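PDB 6TK9: purine nucleoside phosphorylase from Thermus thermophilus, which catalyses the reversible phosphorolysis of purine nucleosides, probably inosine and guanosine in particular, to the free base and ribose 1-phosphate. Local coordinates for residues Phe19-Gly24 against Leu102-Phe107; Leu25-Gly30 against Val74-Gly79; Glu37-Ala42 against Leu66-Gly71; Thr106-Ser111 against Gly266-Leu271. All blocks are in the same frame, centred on the assembly; numbering follows the deposited sequence.

Contact 1 (Phe19-Gly24 against Leu102-Phe107)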
loop_
_atom_site.group_PDB
_atom_site.type_symbol
_atom_site.label_atom_id
_atom_site.label_comp_id
_atom_site.label_asym_id
_atom_site.label_seq_id
_atom_site.Cartn_x
_atom_site.Cartn_y
_atom_site.Cartn_z
ATOM N N PHE A 19 21.493 45.722 12.965
ATOM C CA PHE A 19 20.055 45.418 12.724
ATOM C C PHE A 19 19.755 43.974 13.143
ATOM O O PHE A 19 20.372 43.045 12.610
ATOM C CB PHE A 19 19.657 45.645 11.262
ATOM C CG PHE A 19 18.166 45.692 10.992
ATOM C CD1 PHE A 19 17.423 46.833 11.270
ATOM C CD2 PHE A 19 17.509 44.612 10.418
ATOM C CE1 PHE A 19 16.062 46.885 10.999
ATOM C CE2 PHE A 19 16.152 44.668 10.143
ATOM C CZ PHE A 19 15.433 45.803 10.433
ATOM N N VAL A 20 18.822 43.825 14.082
ATOM C CA VAL A 20 18.333 42.533 14.634
ATOM C C VAL A 20 17.024 42.175 13.925
ATOM O O VAL A 20 16.023 42.872 14.067
ATOM C CB VAL A 20 18.147 42.621 16.165
ATOM C CG1 VAL A 20 17.837 41.263 16.781
ATOM C CG2 VAL A 20 19.351 43.241 16.861
ATOM N N PRO A 21 16.986 41.070 13.149
ATOM C CA PRO A 21 15.752 40.603 12.534
ATOM C C PRO A 21 14.927 39.748 13.502
ATOM O O PRO A 21 15.503 39.105 14.338
ATOM C CB PRO A 21 16.288 39.717 11.411
ATOM C CG PRO A 21 17.487 39.054 12.057
ATOM C CD PRO A 21 18.116 40.169 12.864
ATOM N N GLU A 22 13.608 39.747 13.331
ATOM C CA GLU A 22 12.652 38.908 14.101
ATOM C C GLU A 22 12.243 37.691 13.271
ATOM O O GLU A 22 11.873 36.685 13.867
ATOM C CB GLU A 22 11.424 39.733 14.478
ATOM C CG GLU A 22 11.710 40.659 15.643
ATOM C CD GLU A 22 10.706 41.763 15.907
ATOM O OE1 GLU A 22 9.672 41.835 15.195
ATOM O OE2 GLU A 22 10.977 42.559 16.825
ATOM N N VAL A 23 12.306 37.787 11.945
ATOM C CA VAL A 23 11.718 36.778 11.032
ATOM C C VAL A 23 12.732 36.481 9.932
ATOM O O VAL A 23 13.200 37.411 9.266
ATOM C CB VAL A 23 10.363 37.236 10.465
ATOM C CG1 VAL A 23 9.797 36.228 9.475
ATOM C CG2 VAL A 23 9.349 37.499 11.568
ATOM N N GLY A 24 13.065 35.202 9.796
ATOM C CA GLY A 24 13.846 34.660 8.681
ATOM C C GLY A 24 12.900 34.292 7.581
ATOM O O GLY A 24 11.788 33.920 7.882
ATOM N N LEU A 102 21.565 35.377 14.687
ATOM C CA LEU A 102 21.330 36.825 14.429
ATOM C C LEU A 102 20.055 37.283 15.154
ATOM O O LEU A 102 19.957 38.501 15.452
ATOM C CB LEU A 102 21.191 37.075 12.926
ATOM C CG LEU A 102 22.489 37.085 12.129
ATOM C CD1 LEU A 102 22.206 37.073 10.635
ATOM C CD2 LEU A 102 23.350 38.284 12.496
ATOM N N GLY A 103 19.109 36.363 15.400
ATOM C CA GLY A 103 17.910 36.603 16.234
ATOM C C GLY A 103 16.592 36.257 15.536
ATOM O O GLY A 103 15.571 36.389 16.188
ATOM N N ALA A 104 16.596 35.834 14.264
ATOM C CA ALA A 104 15.422 35.226 13.591
ATOM C C ALA A 104 15.031 33.918 14.302
ATOM O O ALA A 104 15.670 32.897 14.015
ATOM C CB ALA A 104 15.727 34.988 12.130
ATOM N N ARG A 105 14.025 33.940 15.186
ATOM C CA ARG A 105 13.547 32.746 15.944
ATOM C C ARG A 105 12.304 32.138 15.265
ATOM O O ARG A 105 11.859 31.047 15.697
ATOM C CB ARG A 105 13.241 33.125 17.392
ATOM C CG ARG A 105 14.326 33.954 18.067
ATOM C CD ARG A 105 15.554 33.158 18.460
ATOM N NE ARG A 105 15.212 32.174 19.481
ATOM C CZ ARG A 105 15.145 32.403 20.788
ATOM N NH1 ARG A 105 15.410 33.603 21.274
ATOM N NH2 ARG A 105 14.816 31.425 21.613
ATOM N N THR A 106 11.752 32.819 14.249
ATOM C CA THR A 106 10.648 32.341 13.373
ATOM C C THR A 106 11.120 32.419 11.918
ATOM O O THR A 106 11.635 33.494 11.528
ATOM C CB THR A 106 9.354 33.134 13.590
ATOM O OG1 THR A 106 8.938 32.925 14.935
ATOM C CG2 THR A 106 8.213 32.712 12.692
ATOM N N PHE A 107 10.944 31.325 11.162
ATOM C CA PHE A 107 11.453 31.169 9.777
ATOM C C PHE A 107 10.342 30.692 8.855
ATOM O O PHE A 107 9.630 29.754 9.223
ATOM C CB PHE A 107 12.603 30.171 9.733
ATOM C CG PHE A 107 13.971 30.790 9.757
ATOM C CD1 PHE A 107 14.592 31.089 10.954
ATOM C CD2 PHE A 107 14.644 31.043 8.577
ATOM C CE1 PHE A 107 15.859 31.647 10.963
ATOM C CE2 PHE A 107 15.908 31.605 8.586
ATOM C CZ PHE A 107 16.515 31.904 9.782
#

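Contact 2 (Leu25-Gly30 against Val74-Gly79). With PO4 (phosphate ion), chain G.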
loop_
_atom_site.group_PDB
_atom_site.type_symbol
_atom_site.label_atom_id
_atom_site.label_comp_id
_atom_site.label_asym_id
_atom_site.label_seq_id
_atom_site.Cartn_x
_atom_site.Cartn_y
_atom_site.Cartn_z
ATOM N N LEU A 25 13.340 34.412 6.346
ATOM C CA LEU A 25 12.527 34.106 5.159
ATOM C C LEU A 25 13.500 33.637 4.079
ATOM O O LEU A 25 14.384 34.420 3.760
ATOM C CB LEU A 25 11.778 35.390 4.795
ATOM C CG LEU A 25 11.111 35.401 3.426
ATOM C CD1 LEU A 25 9.963 34.404 3.367
ATOM C CD2 LEU A 25 10.612 36.793 3.096
ATOM N N VAL A 26 13.397 32.384 3.628
ATOM C CA VAL A 26 14.286 31.773 2.592
ATOM C C VAL A 26 13.469 31.700 1.306
ATOM O O VAL A 26 12.398 31.072 1.321
ATOM C CB VAL A 26 14.823 30.384 3.004
ATOM C CG1 VAL A 26 15.611 29.719 1.886
ATOM C CG2 VAL A 26 15.686 30.429 4.251
ATOM N N LEU A 27 13.938 32.377 0.264
ATOM C CA LEU A 27 13.251 32.456 -1.042
ATOM C C LEU A 27 13.918 31.432 -1.964
ATOM O O LEU A 27 15.127 31.475 -2.089
ATOM C CB LEU A 27 13.322 33.895 -1.592
ATOM C CG LEU A 27 12.683 34.979 -0.708
ATOM C CD1 LEU A 27 12.946 36.379 -1.247
ATOM C CD2 LEU A 27 11.198 34.761 -0.528
ATOM N N GLY A 28 13.138 30.541 -2.573
ATOM C CA GLY A 28 13.657 29.451 -3.421
ATOM C C GLY A 28 13.610 29.809 -4.889
ATOM O O GLY A 28 13.578 31.011 -5.221
ATOM N N SER A 29 13.572 28.788 -5.737
ATOM C CA SER A 29 13.769 28.915 -7.199
ATOM C C SER A 29 12.679 29.818 -7.792
ATOM O O SER A 29 11.492 29.445 -7.739
ATOM C CB SER A 29 13.857 27.553 -7.850
ATOM O OG SER A 29 14.852 26.779 -7.191
ATOM N N GLY A 30 13.097 30.981 -8.311
ATOM C CA GLY A 30 12.243 31.980 -8.980
ATOM C C GLY A 30 11.443 32.824 -8.001
ATOM O O GLY A 30 10.633 33.630 -8.489
ATOM N N VAL A 74 13.316 41.868 9.119
ATOM C CA VAL A 74 13.414 40.512 8.498
ATOM C C VAL A 74 14.842 40.234 8.019
ATOM O O VAL A 74 15.532 41.190 7.611
ATOM C CB VAL A 74 12.387 40.333 7.368
ATOM C CG1 VAL A 74 10.979 40.521 7.896
ATOM C CG2 VAL A 74 12.628 41.259 6.192
ATOM N N LEU A 75 15.266 38.966 8.139
ATOM C CA LEU A 75 16.418 38.359 7.418
ATOM C C LEU A 75 15.860 37.630 6.196
ATOM O O LEU A 75 15.092 36.684 6.385
ATOM C CB LEU A 75 17.154 37.388 8.347
ATOM C CG LEU A 75 18.507 36.875 7.850
ATOM C CD1 LEU A 75 19.503 38.008 7.662
ATOM C CD2 LEU A 75 19.086 35.862 8.814
ATOM N N VAL A 76 16.177 38.104 4.993
ATOM C CA VAL A 76 15.777 37.454 3.707
ATOM C C VAL A 76 17.034 36.833 3.074
ATOM O O VAL A 76 18.039 37.528 2.936
ATOM C CB VAL A 76 15.049 38.453 2.787
ATOM C CG1 VAL A 76 14.645 37.831 1.457
ATOM C CG2 VAL A 76 13.837 39.049 3.488
ATOM N N TYR A 77 16.995 35.532 2.800
ATOM C CA TYR A 77 17.966 34.762 1.987
ATOM C C TYR A 77 17.478 34.827 0.557
ATOM O O TYR A 77 16.468 34.209 0.282
ATOM C CB TYR A 77 18.035 33.315 2.476
ATOM C CG TYR A 77 18.562 33.203 3.879
ATOM C CD1 TYR A 77 17.719 33.319 4.966
ATOM C CD2 TYR A 77 19.915 33.098 4.122
ATOM C CE1 TYR A 77 18.201 33.259 6.262
ATOM C CE2 TYR A 77 20.413 33.043 5.413
ATOM C CZ TYR A 77 19.552 33.109 6.485
ATOM O OH TYR A 77 20.039 33.027 7.753
ATOM N N LYS A 78 18.075 35.666 -0.273
ATOM C CA LYS A 78 17.706 35.732 -1.710
ATOM C C LYS A 78 18.372 34.520 -2.376
ATOM O O LYS A 78 19.557 34.631 -2.749
ATOM C CB LYS A 78 18.074 37.088 -2.337
ATOM C CG LYS A 78 17.707 37.204 -3.816
ATOM C CD LYS A 78 17.788 38.585 -4.472
ATOM C CE LYS A 78 17.254 38.524 -5.895
ATOM N NZ LYS A 78 17.179 39.852 -6.550
ATOM N N GLY A 79 17.653 33.395 -2.445
ATOM C CA GLY A 79 18.170 32.085 -2.903
ATOM C C GLY A 79 18.814 31.288 -1.773
ATOM O O GLY A 79 18.970 31.847 -0.668
HETATM P P PO4 G . 14.004 25.289 -4.362
HETATM O O1 PO4 G . 15.353 25.771 -3.807
HETATM O O2 PO4 G . 14.192 24.720 -5.765
HETATM O O3 PO4 G . 13.010 26.431 -4.436
HETATM O O4 PO4 G . 13.447 24.235 -3.410
#

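Contact 3 (Glu37-Ala42 against Leu66-Gly71)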
loop_
_atom_site.group_PDB
_atom_site.type_symbol
_atom_site.label_atom_id
_atom_site.label_comp_id
_atom_site.label_asym_id
_atom_site.label_seq_id
_atom_site.Cartn_x
_atom_site.Cartn_y
_atom_site.Cartn_z
ATOM N N GLU A 37 11.732 43.995 -2.718
ATOM C CA GLU A 37 10.702 44.861 -2.106
ATOM C C GLU A 37 11.139 45.207 -0.675
ATOM O O GLU A 37 10.461 46.027 -0.028
ATOM C CB GLU A 37 9.336 44.189 -2.229
ATOM C CG GLU A 37 9.030 43.734 -3.652
ATOM C CD GLU A 37 7.630 43.210 -3.930
ATOM O OE1 GLU A 37 6.807 43.229 -2.990
ATOM O OE2 GLU A 37 7.368 42.782 -5.093
ATOM N N VAL A 38 12.257 44.667 -0.200
ATOM C CA VAL A 38 12.718 44.934 1.198
ATOM C C VAL A 38 13.403 46.308 1.256
ATOM O O VAL A 38 14.210 46.594 0.370
ATOM C CB VAL A 38 13.637 43.822 1.742
ATOM C CG1 VAL A 38 14.145 44.144 3.140
ATOM C CG2 VAL A 38 12.945 42.471 1.734
ATOM N N GLU A 39 13.060 47.110 2.270
ATOM C CA GLU A 39 13.792 48.331 2.685
ATOM C C GLU A 39 15.117 47.872 3.268
ATOM O O GLU A 39 15.125 47.503 4.439
ATOM C CB GLU A 39 13.010 49.155 3.709
ATOM C CG GLU A 39 13.600 50.532 3.985
ATOM C CD GLU A 39 13.047 51.193 5.236
ATOM O OE1 GLU A 39 12.045 50.687 5.797
ATOM O OE2 GLU A 39 13.629 52.194 5.659
ATOM N N LYS A 40 16.156 47.867 2.435
ATOM C CA LYS A 40 17.486 47.289 2.734
ATOM C C LYS A 40 18.156 48.136 3.821
ATOM O O LYS A 40 18.108 49.359 3.713
ATOM C CB LYS A 40 18.322 47.231 1.445
ATOM C CG LYS A 40 18.454 45.861 0.780
ATOM C CD LYS A 40 17.181 45.313 0.177
ATOM C CE LYS A 40 17.132 45.332 -1.338
ATOM N NZ LYS A 40 15.874 45.959 -1.825
ATOM N N VAL A 41 18.748 47.500 4.834
ATOM C CA VAL A 41 19.775 48.124 5.727
ATOM C C VAL A 41 21.138 47.464 5.437
ATOM O O VAL A 41 22.162 48.169 5.495
ATOM C CB VAL A 41 19.346 48.052 7.207
ATOM C CG1 VAL A 41 19.050 46.635 7.658
ATOM C CG2 VAL A 41 20.361 48.692 8.135
ATOM N N ALA A 42 21.159 46.180 5.058
ATOM C CA ALA A 42 22.369 45.462 4.584
ATOM C C ALA A 42 22.003 44.511 3.445
ATOM O O ALA A 42 20.855 44.027 3.420
ATOM C CB ALA A 42 23.001 44.683 5.708
ATOM N N LEU A 66 19.175 42.017 5.119
ATOM C CA LEU A 66 18.563 42.491 6.387
ATOM C C LEU A 66 17.797 43.778 6.094
ATOM O O LEU A 66 18.331 44.636 5.356
ATOM C CB LEU A 66 19.657 42.716 7.429
ATOM C CG LEU A 66 20.296 41.440 7.978
ATOM C CD1 LEU A 66 21.792 41.441 7.743
ATOM C CD2 LEU A 66 19.997 41.259 9.454
ATOM N N GLY A 67 16.584 43.897 6.633
ATOM C CA GLY A 67 15.737 45.075 6.394
ATOM C C GLY A 67 14.318 44.951 6.915
ATOM O O GLY A 67 14.050 44.189 7.870
ATOM N N ARG A 68 13.438 45.749 6.323
ATOM C CA ARG A 68 12.032 45.915 6.758
ATOM C C ARG A 68 11.163 45.488 5.573
ATOM O O ARG A 68 11.447 45.912 4.446
ATOM C CB ARG A 68 11.825 47.361 7.222
ATOM C CG ARG A 68 10.622 47.587 8.124
ATOM C CD ARG A 68 10.735 48.906 8.872
ATOM N NE ARG A 68 11.667 48.757 9.984
ATOM C CZ ARG A 68 11.373 48.204 11.170
ATOM N NH1 ARG A 68 12.307 48.094 12.103
ATOM N NH2 ARG A 68 10.156 47.741 11.423
ATOM N N LEU A 69 10.219 44.586 5.819
ATOM C CA LEU A 69 9.234 44.106 4.823
ATOM C C LEU A 69 7.911 44.019 5.589
ATOM O O LEU A 69 7.974 43.581 6.741
ATOM C CB LEU A 69 9.707 42.761 4.272
ATOM C CG LEU A 69 8.865 42.143 3.164
ATOM C CD1 LEU A 69 8.884 43.004 1.911
ATOM C CD2 LEU A 69 9.361 40.737 2.855
ATOM N N GLU A 70 6.821 44.556 5.029
ATOM C CA GLU A 70 5.465 44.614 5.644
ATOM C C GLU A 70 5.598 45.129 7.089
ATOM O O GLU A 70 4.788 44.735 7.955
ATOM C CB GLU A 70 4.773 43.255 5.477
ATOM C CG GLU A 70 3.279 43.275 5.727
ATOM C CD GLU A 70 2.386 43.884 4.657
ATOM O OE1 GLU A 70 2.847 44.013 3.512
ATOM O OE2 GLU A 70 1.208 44.222 4.978
ATOM N N GLY A 71 6.563 46.024 7.323
ATOM C CA GLY A 71 6.802 46.674 8.628
ATOM C C GLY A 71 7.512 45.786 9.640
ATOM O O GLY A 71 7.693 46.231 10.765
#

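Contact 4 (Thr106-Ser111 against Gly266-Leu271)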
loop_
_atom_site.group_PDB
_atom_site.type_symbol
_atom_site.label_atom_id
_atom_site.label_comp_id
_atom_site.label_asym_id
_atom_site.label_seq_id
_atom_site.Cartn_x
_atom_site.Cartn_y
_atom_site.Cartn_z
ATOM N N THR A 106 11.752 32.819 14.249
ATOM C CA THR A 106 10.648 32.341 13.373
ATOM C C THR A 106 11.120 32.419 11.918
ATOM O O THR A 106 11.635 33.494 11.528
ATOM C CB THR A 106 9.354 33.134 13.590
ATOM O OG1 THR A 106 8.938 32.925 14.935
ATOM C CG2 THR A 106 8.213 32.712 12.692
ATOM N N PHE A 107 10.944 31.325 11.162
ATOM C CA PHE A 107 11.453 31.169 9.777
ATOM C C PHE A 107 10.342 30.692 8.855
ATOM O O PHE A 107 9.630 29.754 9.223
ATOM C CB PHE A 107 12.603 30.171 9.733
ATOM C CG PHE A 107 13.971 30.790 9.757
ATOM C CD1 PHE A 107 14.592 31.089 10.954
ATOM C CD2 PHE A 107 14.644 31.043 8.577
ATOM C CE1 PHE A 107 15.859 31.647 10.963
ATOM C CE2 PHE A 107 15.908 31.605 8.586
ATOM C CZ PHE A 107 16.515 31.904 9.782
ATOM N N LEU A 108 10.233 31.343 7.697
ATOM C CA LEU A 108 9.346 30.973 6.569
ATOM C C LEU A 108 10.253 30.362 5.497
ATOM O O LEU A 108 11.045 31.101 4.913
ATOM C CB LEU A 108 8.628 32.225 6.037
ATOM C CG LEU A 108 7.343 32.662 6.753
ATOM C CD1 LEU A 108 7.518 32.793 8.267
ATOM C CD2 LEU A 108 6.817 33.967 6.185
ATOM N N LEU A 109 10.185 29.058 5.272
ATOM C CA LEU A 109 10.997 28.406 4.216
ATOM C C LEU A 109 10.129 28.240 2.969
ATOM O O LEU A 109 9.083 27.613 3.083
ATOM C CB LEU A 109 11.499 27.062 4.741
ATOM C CG LEU A 109 12.208 27.117 6.089
ATOM C CD1 LEU A 109 12.432 25.713 6.616
ATOM C CD2 LEU A 109 13.521 27.870 5.985
ATOM N N THR A 110 10.549 28.802 1.839
ATOM C CA THR A 110 9.791 28.790 0.568
ATOM C C THR A 110 10.617 28.038 -0.475
ATOM O O THR A 110 11.860 28.125 -0.415
ATOM C CB THR A 110 9.411 30.208 0.104
ATOM O OG1 THR A 110 10.492 30.802 -0.622
ATOM C CG2 THR A 110 8.996 31.101 1.258
ATOM N N SER A 111 9.936 27.356 -1.399
ATOM C CA SER A 111 10.540 26.484 -2.439
ATOM C C SER A 111 9.615 26.443 -3.656
ATOM O O SER A 111 8.399 26.687 -3.503
ATOM C CB SER A 111 10.787 25.093 -1.894
ATOM O OG SER A 111 9.624 24.606 -1.233
ATOM N N GLY A 266 0.895 38.959 3.750
ATOM C CA GLY A 266 -0.281 38.687 4.602
ATOM C C GLY A 266 0.117 38.029 5.913
ATOM O O GLY A 266 -0.283 38.532 6.983
ATOM N N ILE A 267 0.910 36.960 5.827
ATOM C CA ILE A 267 1.425 36.188 6.994
ATOM C C ILE A 267 2.353 37.084 7.829
ATOM O O ILE A 267 2.092 37.231 9.037
ATOM C CB ILE A 267 2.124 34.906 6.499
ATOM C CG1 ILE A 267 1.102 33.921 5.930
ATOM C CG2 ILE A 267 2.979 34.287 7.595
ATOM C CD1 ILE A 267 1.658 32.984 4.880
ATOM N N LEU A 268 3.401 37.644 7.218
ATOM C CA LEU A 268 4.359 38.581 7.876
ATOM C C LEU A 268 3.619 39.606 8.737
ATOM O O LEU A 268 4.138 39.940 9.818
ATOM C CB LEU A 268 5.197 39.318 6.824
ATOM C CG LEU A 268 6.695 39.024 6.836
ATOM C CD1 LEU A 268 6.962 37.546 6.645
ATOM C CD2 LEU A 268 7.390 39.811 5.741
ATOM N N ALA A 269 2.485 40.131 8.270
ATOM C CA ALA A 269 1.792 41.269 8.923
ATOM C C ALA A 269 1.231 40.825 10.275
ATOM O O ALA A 269 1.097 41.688 11.147
ATOM C CB ALA A 269 0.716 41.813 8.030
ATOM N N GLU A 270 0.958 39.529 10.450
ATOM C CA GLU A 270 0.282 38.988 11.661
ATOM C C GLU A 270 1.304 38.460 12.679
ATOM O O GLU A 270 0.867 38.141 13.781
ATOM C CB GLU A 270 -0.699 37.883 11.276
ATOM C CG GLU A 270 -1.610 38.223 10.097
ATOM C CD GLU A 270 -2.783 39.156 10.376
ATOM O OE1 GLU A 270 -2.546 40.315 10.790
ATOM O OE2 GLU A 270 -3.936 38.728 10.157
ATOM N N LEU A 271 2.603 38.412 12.343
ATOM C CA LEU A 271 3.701 37.813 13.168
ATOM C C LEU A 271 4.326 38.862 14.106
ATOM O O LEU A 271 4.889 38.533 15.183
ATOM C CB LEU A 271 4.784 37.236 12.241
ATOM C CG LEU A 271 4.384 36.016 11.410
ATOM C CD1 LEU A 271 5.547 35.529 10.551
ATOM C CD2 LEU A 271 3.869 34.904 12.309
ATOM O OXT LEU A 271 4.312 40.060 13.793
#

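Contact 1 (Phe19-Gly24 against Leu102-Phe107)
Gly24 lies against the Phe107 ring where strands 23-27 and 106-115 begin to run side by side, parallel, in the central sheet. Gly24 CA sits 3.8 Å from the ring centroid, 15° off the ring normal, a CH-pi contact over one face that is displaced toward the rim, with CD2 and CE2 its closest ring atoms. A side chain at Gly24 would run into CE2, which is why glycine suits this place. Beside it, Gly24 N donates to Thr106 O at 2.8 Å, nearly straight, and the Ala104 methyl CB closes over the same nitrogen at 3.5 Å. An alanine in place of Phe107 would probably strip Gly24 CA of its CH-pi partner and open a gap toward Tyr77 and Val96. Toward Val20 no hydrogen bond crosses between the segments, and Val20, Glu22 and Arg105 are exposed, the Arg105 chain leading away. Val20 CG1, anti to the backbone N (chi1 -172°), meets Leu102 O at 3.7 Å. Buried Pro21 sets CD 3.6 Å from the same oxygen. Gly103, with positive phi, ends helix 94-102 in a Schellman motif and turns the chain toward the strand. One backbone hydrogen bond is thus the only conventional polar link between the segments; C-H...O contacts from Val23 CA and Phe107 CA flank it, and the rest is van der Waals packing, partly against backbone carbonyls.

Contact 2 (Leu25-Gly30 against Val74-Gly79)
Parallel strands 23-27 and 72-78 of the central sheet pair here, just before the first of them runs into the phosphate-binding loop. Leu25 O accepts from Tyr77 N at 3.0 Å, and Leu27 N donates to Tyr77 O at 3.1 Å, both nearly straight; weak bonds from Leu25 N to Leu75 O and from Gly79 N to Leu27 O extend the ladder at its two ends. On one face Leu25, Leu27 and Val76 pack together. Val76 spreads its two methyls between the leucines, CG1 at 3.5 Å from Leu27 CD1 and CG2 at 4.0 Å from Leu25 CD2. Leu25 lies side by side with the valine, whereas Leu27 slants across it. On the other face Val26 CG2, anti to its own carbonyl carbon, approaches Tyr77 CD1 obliquely at 3.6 Å, and Leu25 O lies at the ring edge near its plane. Past the strand, Ser29 holds the bound phosphate twice: its N donates to O3 at 2.8 Å and its OG to O2 at 2.6 Å. Ser29 OG is also hydrogen-bonded to His60 NE2. A CB on Gly28 would collide with O3. Arg80, His82, Ala112 and Ser211 also bond to the ion. Strand 106-115 flanks strand 23-27, its Leu108 and Thr110 touching Leu25 and its Leu109 touching Val26, while strand 63-66 borders strand 72-78 and brings Leu64 against Tyr77.

Contact 3 (Glu37-Ala42 against Leu66-Gly71)
Val38 and Leu69 cross at about a right angle, Val38 CG2 standing 4.1 Å from both CD1 and CD2 of the leucine. The other valine methyl, CG1, is anti to the backbone N (chi1 177°) and lies over the opposing backbone, 3.5 Å from Arg68 O and close to Gly67 CA. A side chain on Gly67 would strike Val38 CG1 and Glu39 O. An alanine in place of Val38 would probably open a gap beside Leu69 and over Gly67, and also lose packing against Val65 and Val76. Glu39 and Arg68, by contrast, lie side by side and point the same way. The carboxylate and guanidinium planes are 62° apart, and Glu39 OE1 rests on the aliphatic part of the arginine, 3.6 Å from Arg68 CB. The opposite charges are near enough, Glu39 OE1 to Arg68 NE 4.6 Å, that they probably attract, without forming a salt bridge. Beneath the pair, each backbone N bonds to the other's carbonyl O. Farther on, Val41 has CG1 between its N and carbonyl carbon (chi1 56°), which presses that methyl against Leu66 O, 3.1 Å away, and Ala42 CB meets Leu66 CD1. Leu66 O is gripped by two donors, Val41 N at 2.9 Å and Ala42 N at 3.2 Å, and Leu66 N returns a bond to Ala42 O. Two successive residues facing Leu66 make a classic beta bulge, shifting the register by one in this antiparallel pair at a border of the mixed sheet, where both segments turn a corner, at Val41 and at Gly67.

Contact 4 (Thr106-Ser111 against Gly266-Leu271)
Leu108 reaches from strand 106-115 to helix 257-270, its two methyls dividing the work: CD2 meets Leu268 CD1 and Ile267 CG2, while CD1 turns to Leu271 CD1. This is helix-on-sheet packing of the alpha/beta fold of the phosphorylase superfamily, with the last helix of the chain packing on part of one face of the central sheet. The contact is wholly apolar, and the backbones stay well apart, Leu108 CA lying 9.2 Å from Leu268 CA, so only side chains bridge the interface. The Leu108 side chain runs antiparallel alongside those of Ile267 and Leu271, each pair pointing opposite ways, but slants across Leu268. Leu108 CG is anti to its carbonyl carbon (chi1 -84°), from where the branch spreads toward the helix. Thr106 adds a marginal touch with its methyl, CG2 being 4.4 Å from Leu271 CD1, and its hydroxyl is weakly bonded to Arg225 instead. Leu271 closes the chain: its side chain also packs on Leu163 and Leu166 of helix 161-173, and its terminal carboxylate forms a salt bridge with Lys72. Among the Leu108 contacts the tightest is that of CD2 with Leu268 CD1, at 3.6 Å; CD2 to Ile267 CG2 and CD1 to Leu271 CD1 are both 4.1 Å.

Contacts 1 and 2 share strand 23-27, which lies between strands 72-78 and 106-115; their centres are about 13 Å apart, and Val23 O lies 2.8 Å from Leu75 N, a probable hydrogen bond. Phe107 CE2 and Tyr77 CE1 pack at 3.7 Å, so the rings of contacts 1 and 2 touch. Contact 3 continues the same sheet through Gly67 O, 2.7 Å from Val74 N, a probable hydrogen bond, while Leu69 CD2 touches Leu268 CD2 of contact 4 at 3.6 Å. Contact 4 continues strand 106-115 from contact 1. Thr110 OG1 probably bonds to Val26 O (2.7 Å), tying contact 2 to contact 4; the phosphate, held by Ser29 and Ala112 N, probably marks the substrate phosphate site.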